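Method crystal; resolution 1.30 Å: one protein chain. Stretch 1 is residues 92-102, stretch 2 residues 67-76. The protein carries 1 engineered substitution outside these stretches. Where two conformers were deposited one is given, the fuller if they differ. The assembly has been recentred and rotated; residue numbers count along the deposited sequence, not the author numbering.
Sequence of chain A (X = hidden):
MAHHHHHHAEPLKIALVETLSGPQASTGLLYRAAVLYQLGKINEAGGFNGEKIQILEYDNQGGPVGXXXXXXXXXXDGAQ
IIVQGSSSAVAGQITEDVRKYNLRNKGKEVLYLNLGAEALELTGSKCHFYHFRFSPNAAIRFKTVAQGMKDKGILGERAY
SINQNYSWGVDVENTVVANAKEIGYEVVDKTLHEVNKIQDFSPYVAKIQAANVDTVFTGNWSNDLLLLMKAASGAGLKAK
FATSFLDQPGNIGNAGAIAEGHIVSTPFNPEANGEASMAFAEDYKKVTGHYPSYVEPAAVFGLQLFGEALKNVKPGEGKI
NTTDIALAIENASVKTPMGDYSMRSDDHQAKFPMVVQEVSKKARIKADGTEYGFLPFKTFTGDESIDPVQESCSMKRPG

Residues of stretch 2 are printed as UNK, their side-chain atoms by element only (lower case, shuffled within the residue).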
ATOM      1  N   GLY A  92       0.444  10.737  -8.031  1.00  8.51           N
ATOM      2  CA  GLY A  92       0.320  11.128  -9.428  1.00 10.03           C
ATOM      3  C   GLY A  92       1.118  12.389  -9.718  1.00 10.10           C
ATOM      4  O   GLY A  92       1.764  12.516 -10.763  1.00 13.25           O
ATOM      5  N   GLN A  93       1.087  13.330  -8.778  1.00  9.19           N
ATOM      6  CA  GLN A  93       1.853  14.560  -8.906  1.00  9.06           C
ATOM      7  C   GLN A  93       3.350  14.299  -8.732  1.00  8.87           C
ATOM      8  O   GLN A  93       4.168  14.768  -9.535  1.00 10.49           O
ATOM      9  CB  GLN A  93       1.379  15.579  -7.870  1.00 10.24           C
ATOM     10  CG  GLN A  93       1.978  16.950  -8.060  1.00 11.35           C
ATOM     11  CD  GLN A  93       1.524  17.593  -9.354  1.00 14.37           C
ATOM     12  OE1 GLN A  93       0.349  17.516  -9.724  1.00 16.37           O
ATOM     13  NE2 GLN A  93       2.452  18.230 -10.054  1.00 17.06           N
ATOM     14  N   ILE A  94       3.717  13.575  -7.675  1.00  8.59           N
ATOM     15  CA  ILE A  94       5.128  13.304  -7.405  1.00  7.63           C
ATOM     16  C   ILE A  94       5.778  12.586  -8.579  1.00  7.26           C
ATOM     17  O   ILE A  94       6.854  12.975  -9.041  1.00  8.38           O
ATOM     18  CB  ILE A  94       5.327  12.473  -6.110  1.00  8.10           C
ATOM     19  CG1 ILE A  94       4.947  13.302  -4.882  1.00  9.50           C
ATOM     20  CG2 ILE A  94       6.782  11.994  -5.985  1.00  9.85           C
ATOM     21  CD1 ILE A  94       5.083  12.543  -3.579  1.00 11.42           C
ATOM     22  N   THR A  95       5.116  11.549  -9.081  1.00  7.64           N
ATOM     23  CA  THR A  95       5.730  10.762 -10.131  1.00  6.76           C
ATOM     24  C   THR A  95       5.981  11.587 -11.399  1.00  7.49           C
ATOM     25  O   THR A  95       7.027  11.441 -12.038  1.00  8.43           O
ATOM     26  CB  THR A  95       4.954   9.459 -10.421  1.00  8.32           C
ATOM     27  OG1 THR A  95       5.878   8.489 -10.916  1.00  7.99           O
ATOM     28  CG2 THR A  95       3.822   9.652 -11.440  1.00  9.25           C
ATOM     29  N   GLU A  96       5.052  12.483 -11.726  1.00  8.68           N
ATOM     30  CA  GLU A  96       5.195  13.310 -12.918  0.59  9.64           C
ATOM     31  C   GLU A  96       6.267  14.374 -12.735  1.00 10.34           C
ATOM     32  O   GLU A  96       7.071  14.617 -13.640  1.00 11.50           O
ATOM     33  CB  GLU A  96       3.861  13.947 -13.316  0.59 11.67           C
ATOM     34  CG  GLU A  96       2.931  12.997 -14.047  0.59 14.18           C
ATOM     35  CD  GLU A  96       3.579  12.389 -15.279  0.59 20.41           C
ATOM     36  OE1 GLU A  96       4.048  13.156 -16.150  0.59 23.34           O
ATOM     37  OE2 GLU A  96       3.629  11.146 -15.371  0.59 22.88           O
ATOM     38  N   ASP A  97       6.297  14.995 -11.560  1.00 10.19           N
ATOM     39  CA  ASP A  97       7.326  15.990 -11.279  1.00 11.52           C
ATOM     40  C   ASP A  97       8.726  15.375 -11.297  1.00  9.63           C
ATOM     41  O   ASP A  97       9.670  15.985 -11.815  1.00 10.89           O
ATOM     42  CB  ASP A  97       7.066  16.696  -9.949  1.00 14.09           C
ATOM     43  CG  ASP A  97       5.859  17.617 -10.005  1.00 17.92           C
ATOM     44  OD1 ASP A  97       5.380  17.913 -11.122  1.00 20.87           O
ATOM     45  OD2 ASP A  97       5.382  18.037  -8.933  1.00 20.25           O
ATOM     46  N   VAL A  98       8.861  14.167 -10.754  1.00  9.34           N
ATOM     47  CA  VAL A  98      10.142  13.468 -10.789  1.00  8.33           C
ATOM     48  C   VAL A  98      10.528  13.096 -12.227  1.00  8.74           C
ATOM     49  O   VAL A  98      11.671  13.300 -12.650  1.00  9.36           O
ATOM     50  CB  VAL A  98      10.146  12.228  -9.872  1.00  8.89           C
ATOM     51  CG1 VAL A  98      11.365  11.365 -10.160  1.00 10.38           C
ATOM     52  CG2 VAL A  98      10.102  12.674  -8.407  1.00  9.55           C
ATOM     53  N   ARG A  99       9.568  12.580 -12.988  1.00  9.08           N
ATOM     54  CA  ARG A  99       9.826  12.211 -14.377  1.00 10.02           C
ATOM     55  C   ARG A  99      10.305  13.412 -15.190  1.00 10.59           C
ATOM     56  O   ARG A  99      11.282  13.324 -15.948  1.00 11.51           O
ATOM     57  CB  ARG A  99       8.589  11.590 -15.026  1.00 10.82           C
ATOM     58  CG  ARG A  99       8.859  11.065 -16.434  1.00 11.51           C
ATOM     59  CD  ARG A  99       7.587  10.572 -17.102  1.00 13.30           C
ATOM     60  NE  ARG A  99       6.656  11.676 -17.306  1.00 16.09           N
ATOM     61  CZ  ARG A  99       6.728  12.527 -18.321  1.00 21.08           C
ATOM     62  NH1 ARG A  99       7.680  12.386 -19.236  1.00 22.44           N
ATOM     63  NH2 ARG A  99       5.843  13.510 -18.425  1.00 24.77           N
ATOM     64  N   LYS A 100       9.623  14.541 -15.030  1.00 10.95           N
ATOM     65  CA  LYS A 100       9.997  15.735 -15.781  1.00 12.75           C
ATOM     66  C   LYS A 100      11.335  16.325 -15.335  1.00 12.26           C
ATOM     67  O   LYS A 100      12.128  16.781 -16.159  1.00 14.08           O
ATOM     68  CB  LYS A 100       8.884  16.775 -15.727  1.00 15.09           C
ATOM     69  CG  LYS A 100       7.680  16.367 -16.566  1.00 19.81           C
ATOM     70  CD  LYS A 100       6.624  17.452 -16.601  1.00 23.35           C
ATOM     71  CE  LYS A 100       6.077  17.720 -15.210  1.00 26.03           C
ATOM     72  NZ  LYS A 100       4.957  18.704 -15.231  1.00 28.20           N
ATOM     73  N   TYR A 101      11.601  16.292 -14.034  1.00 11.52           N
ATOM     74  CA  TYR A 101      12.893  16.727 -13.520  1.00 10.27           C
ATOM     75  C   TYR A 101      13.999  15.880 -14.138  1.00 10.71           C
ATOM     76  O   TYR A 101      15.030  16.395 -14.587  1.00 11.41           O
ATOM     77  CB  TYR A 101      12.925  16.619 -11.988  1.00 10.89           C
ATOM     78  CG  TYR A 101      14.278  16.958 -11.396  1.00 10.07           C
ATOM     79  CD1 TYR A 101      14.598  18.270 -11.053  1.00 10.75           C
ATOM     80  CD2 TYR A 101      15.244  15.974 -11.197  1.00 11.55           C
ATOM     81  CE1 TYR A 101      15.836  18.590 -10.523  1.00 11.83           C
ATOM     82  CE2 TYR A 101      16.495  16.292 -10.677  1.00 11.76           C
ATOM     83  CZ  TYR A 101      16.779  17.601 -10.340  1.00 11.94           C
ATOM     84  OH  TYR A 101      18.005  17.932  -9.818  1.00 13.15           O
ATOM     85  N   ASN A 102      13.774  14.574 -14.169  1.00  9.97           N
ATOM     86  CA  ASN A 102      14.785  13.655 -14.670  1.00 10.38           C
ATOM     87  C   ASN A 102      15.111  13.887 -16.132  1.00 11.45           C
ATOM     88  O   ASN A 102      16.263  13.774 -16.538  1.00 13.01           O
ATOM     89  CB  ASN A 102      14.365  12.213 -14.411  1.00  9.44           C
ATOM     90  CG  ASN A 102      14.431  11.858 -12.945  1.00  9.26           C
ATOM     91  OD1 ASN A 102      15.031  12.585 -12.146  1.00 10.22           O
ATOM     92  ND2 ASN A 102      13.831  10.733 -12.580  1.00  9.45           N
ATOM     93  N   UNK A  67       2.562  18.735  -2.347  1.00 13.61           N
ATOM     94  CA  UNK A  67       3.571  17.762  -2.731  1.00 13.61           C
ATOM     95  C   UNK A  67       4.551  18.303  -3.771  1.00 13.76           C
ATOM     96  O   UNK A  67       5.746  18.034  -3.690  1.00 13.42           O
ATOM     97  c   UNK A  67       2.905  16.496  -3.237  1.00 15.49           C
ATOM     98  N   UNK A  68       4.051  19.054  -4.748  1.00 15.08           N
ATOM     99  CA  UNK A  68       4.922  19.610  -5.778  1.00 14.41           C
ATOM    100  C   UNK A  68       5.962  20.535  -5.142  1.00 13.62           C
ATOM    101  O   UNK A  68       7.146  20.496  -5.477  1.00 14.53           O
ATOM    102  c   UNK A  68       4.103  20.343  -6.841  1.00 16.63           C
ATOM    103  N   UNK A  69       5.511  21.346  -4.195  1.00 13.47           N
ATOM    104  CA  UNK A  69       6.395  22.244  -3.475  1.00 14.23           C
ATOM    105  C   UNK A  69       7.420  21.455  -2.662  1.00 12.96           C
ATOM    106  O   UNK A  69       8.612  21.770  -2.667  1.00 13.30           O
ATOM    107  o   UNK A  69       6.704  23.743  -0.578  1.00 23.65           O
ATOM    108  o   UNK A  69       6.781  25.167  -2.251  1.00 25.40           O
ATOM    109  c   UNK A  69       6.412  24.087  -1.742  1.00 21.80           C
ATOM    110  c   UNK A  69       5.562  23.155  -2.570  1.00 15.92           C
ATOM    111  N   UNK A  70       6.955  20.424  -1.969  1.00 12.25           N
ATOM    112  CA  UNK A  70       7.841  19.656  -1.108  1.00 11.44           C
ATOM    113  C   UNK A  70       8.875  18.848  -1.897  1.00 11.56           C
ATOM    114  O   UNK A  70      10.020  18.716  -1.465  1.00 12.01           O
ATOM    115  c   UNK A  70       6.031  19.508   0.763  1.00 15.62           C
ATOM    116  n   UNK A  70       8.849  21.849   2.906  1.00 18.34           N
ATOM    117  n   UNK A  70       8.664  23.427   1.244  1.00 18.14           N
ATOM    118  c   UNK A  70       8.241  22.306   1.811  1.00 18.18           C
ATOM    119  c   UNK A  70       7.041  18.762  -0.146  1.00 12.61           C
ATOM    120  n   UNK A  70       7.210  21.647   1.288  1.00 19.19           N
ATOM    121  c   UNK A  70       6.676  20.398   1.828  1.00 17.19           C
ATOM    122  N   UNK A  71       8.482  18.315  -3.051  1.00 11.40           N
ATOM    123  CA  UNK A  71       9.437  17.617  -3.912  1.00 12.40           C
ATOM    124  C   UNK A  71      10.551  18.555  -4.388  1.00 12.02           C
ATOM    125  O   UNK A  71      11.735  18.192  -4.373  1.00 12.37           O
ATOM    126  c   UNK A  71       9.751  16.489  -6.159  1.00 14.57           C
ATOM    127  c   UNK A  71       7.909  15.771  -4.632  1.00 16.07           C
ATOM    128  c   UNK A  71       8.737  16.944  -5.115  1.00 13.90           C
ATOM    129  N   UNK A  72      10.183  19.766  -4.792  1.00 12.18           N
ATOM    130  CA  UNK A  72      11.184  20.752  -5.176  1.00 13.63           C
ATOM    131  C   UNK A  72      12.138  21.038  -4.015  1.00 11.69           C
ATOM    132  O   UNK A  72      13.349  21.103  -4.200  1.00 12.82           O
ATOM    133  c   UNK A  72      10.517  22.042  -5.660  1.00 16.29           C
ATOM    134  c   UNK A  72       9.042  23.179  -7.341  1.00 23.74           C
ATOM    135  c   UNK A  72       9.746  21.888  -6.963  1.00 20.95           C
ATOM    136  c   UNK A  72       7.914  22.939  -8.340  1.00 27.06           C
ATOM    137  n   UNK A  72       8.361  22.249  -9.581  1.00 29.84           N
ATOM    138  N   UNK A  73      11.590  21.171  -2.811  1.00 10.68           N
ATOM    139  CA  UNK A  73      12.407  21.458  -1.640  1.00 10.97           C
ATOM    140  C   UNK A  73      13.353  20.308  -1.335  1.00 11.05           C
ATOM    141  O   UNK A  73      14.532  20.519  -1.057  1.00 12.19           O
ATOM    142  c   UNK A  73      11.528  21.769  -0.437  1.00 12.77           C
ATOM    143  N   UNK A  74      12.835  19.085  -1.408  1.00  9.60           N
ATOM    144  CA  UNK A  74      13.637  17.901  -1.120  1.00 10.04           C
ATOM    145  C   UNK A  74      14.818  17.781  -2.086  1.00 10.56           C
ATOM    146  O   UNK A  74      15.953  17.517  -1.677  1.00 11.34           O
ATOM    147  c   UNK A  74      12.767  16.666  -1.177  1.00 10.54           C
ATOM    148  N   UNK A  75      14.548  17.969  -3.371  1.00 10.54           N
ATOM    149  CA  UNK A  75      15.604  17.884  -4.372  1.00 11.66           C
ATOM    150  C   UNK A  75      16.654  18.979  -4.160  1.00 13.63           C
ATOM    151  O   UNK A  75      17.857  18.722  -4.237  1.00 15.20           O
ATOM    152  c   UNK A  75      14.224  16.651  -6.080  1.00 15.12           C
ATOM    153  c   UNK A  75      15.031  17.925  -5.805  1.00 14.37           C
ATOM    154  c   UNK A  75      16.152  18.056  -6.825  1.00 16.55           C
ATOM    155  c   UNK A  75      13.416  16.703  -7.356  1.00 15.94           C
ATOM    156  N   UNK A  76      16.197  20.191  -3.856  1.00 14.73           N
ATOM    157  CA  UNK A  76      17.102  21.300  -3.567  1.00 15.74           C
ATOM    158  C   UNK A  76      17.982  21.006  -2.350  1.00 15.04           C
ATOM    159  O   UNK A  76      19.130  21.455  -2.279  1.00 17.60           O
ATOM    160  c   UNK A  76      16.317  22.593  -3.361  1.00 16.39           C
TER
HETATM  161  O   HOH W   1       7.738  19.438  -7.913  1.00 24.08           O

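Position 67 has one side-chain atom, a carbon. It points toward stretch 1, and its CB lies 4.1 Å from CG1 of Ile94. A lone CB makes this Ala67.

Position 68 also carries a single carbon. Its CB lies 3.4 Å from OD2 of Asp97 and 4.2 Å from CG of Gln93. This is Ala68. Its CA is 6.5 Å from the CA of Ile94, the nearest CA pair between the helices, so the backbones come closest here.

Position 69 has two carbons, the second bearing two oxygens. That is a short carboxylate. It points away from stretch 1 and touches nothing there. The residue is Asp69.

Position 70 has three carbons, a nitrogen, then a carbon with two more nitrogens. This guanidinium chain is out of reach of stretch 1. It is Arg70. It forms a salt bridge with its neighbour: NH2 of Arg70 is 2.7 Å from OD2 of Asp69, and NE of Arg70 donates to the same oxygen at 2.9 Å.

Position 71 has three carbons, forked at the first, with no heteroatom. The CB points toward stretch 1, and the branches meet Ile94 and Val98. A fork of two single carbons means Val71. Its CG2 is 3.9 Å from CG1 of Ile94, and its CG1 is 4.4 Å from CG2 of Val98. The chi1 rotamer is t.

Position 72 has four carbons in a row ending in nitrogen. It starts sideways, but its end comes nearer to stretch 1 without making direct contact. This is Lys72. Its NZ donates a weak hydrogen bond to water 1 at 3.3 Å.

Position 73 has one carbon and is out of reach of stretch 1. It is Ala73.

Position 74 likewise has one carbon. It is buried, but not by stretch 1. It is Ala74.

Position 75 has four carbons, forked at the first, with one arm two carbons long. It points toward stretch 1 and packs on Tyr101. Branching at CB with unequal arms identifies Ile75. Its CG2 is 3.5 Å from OH of Tyr101 and 3.6 Å from CZ of Tyr101. Its CD1 sits over one ring face, 4.1 Å from the centroid and 10° off the normal, a CH-pi contact.

Position 76 has one carbon, set sideways and without contact. It is Ala76.

The two helices run in broadly the same direction, at 41°, with their axes 9.4 Å apart at closest approach. Small side chains at Ala67 and Ala68 accompany the close backbone approach. Val71 and Ile75 then supply apolar bulk against Ile94, Val98 and Tyr101. No direct hydrogen bond crosses. Water 1 bridges instead, donating to O of Ala68 at 2.7 Å and to OD2 of Asp97 at 2.9 Å. Within stretch 1, NE2 of Gln93 donates to OD2 of Asp97 at 3.1 Å, so that carboxylate oxygen is held from its own helix as well. The contact buries 392 Å² in total.

Stretch 2 (67-76) AADRVKAAIA
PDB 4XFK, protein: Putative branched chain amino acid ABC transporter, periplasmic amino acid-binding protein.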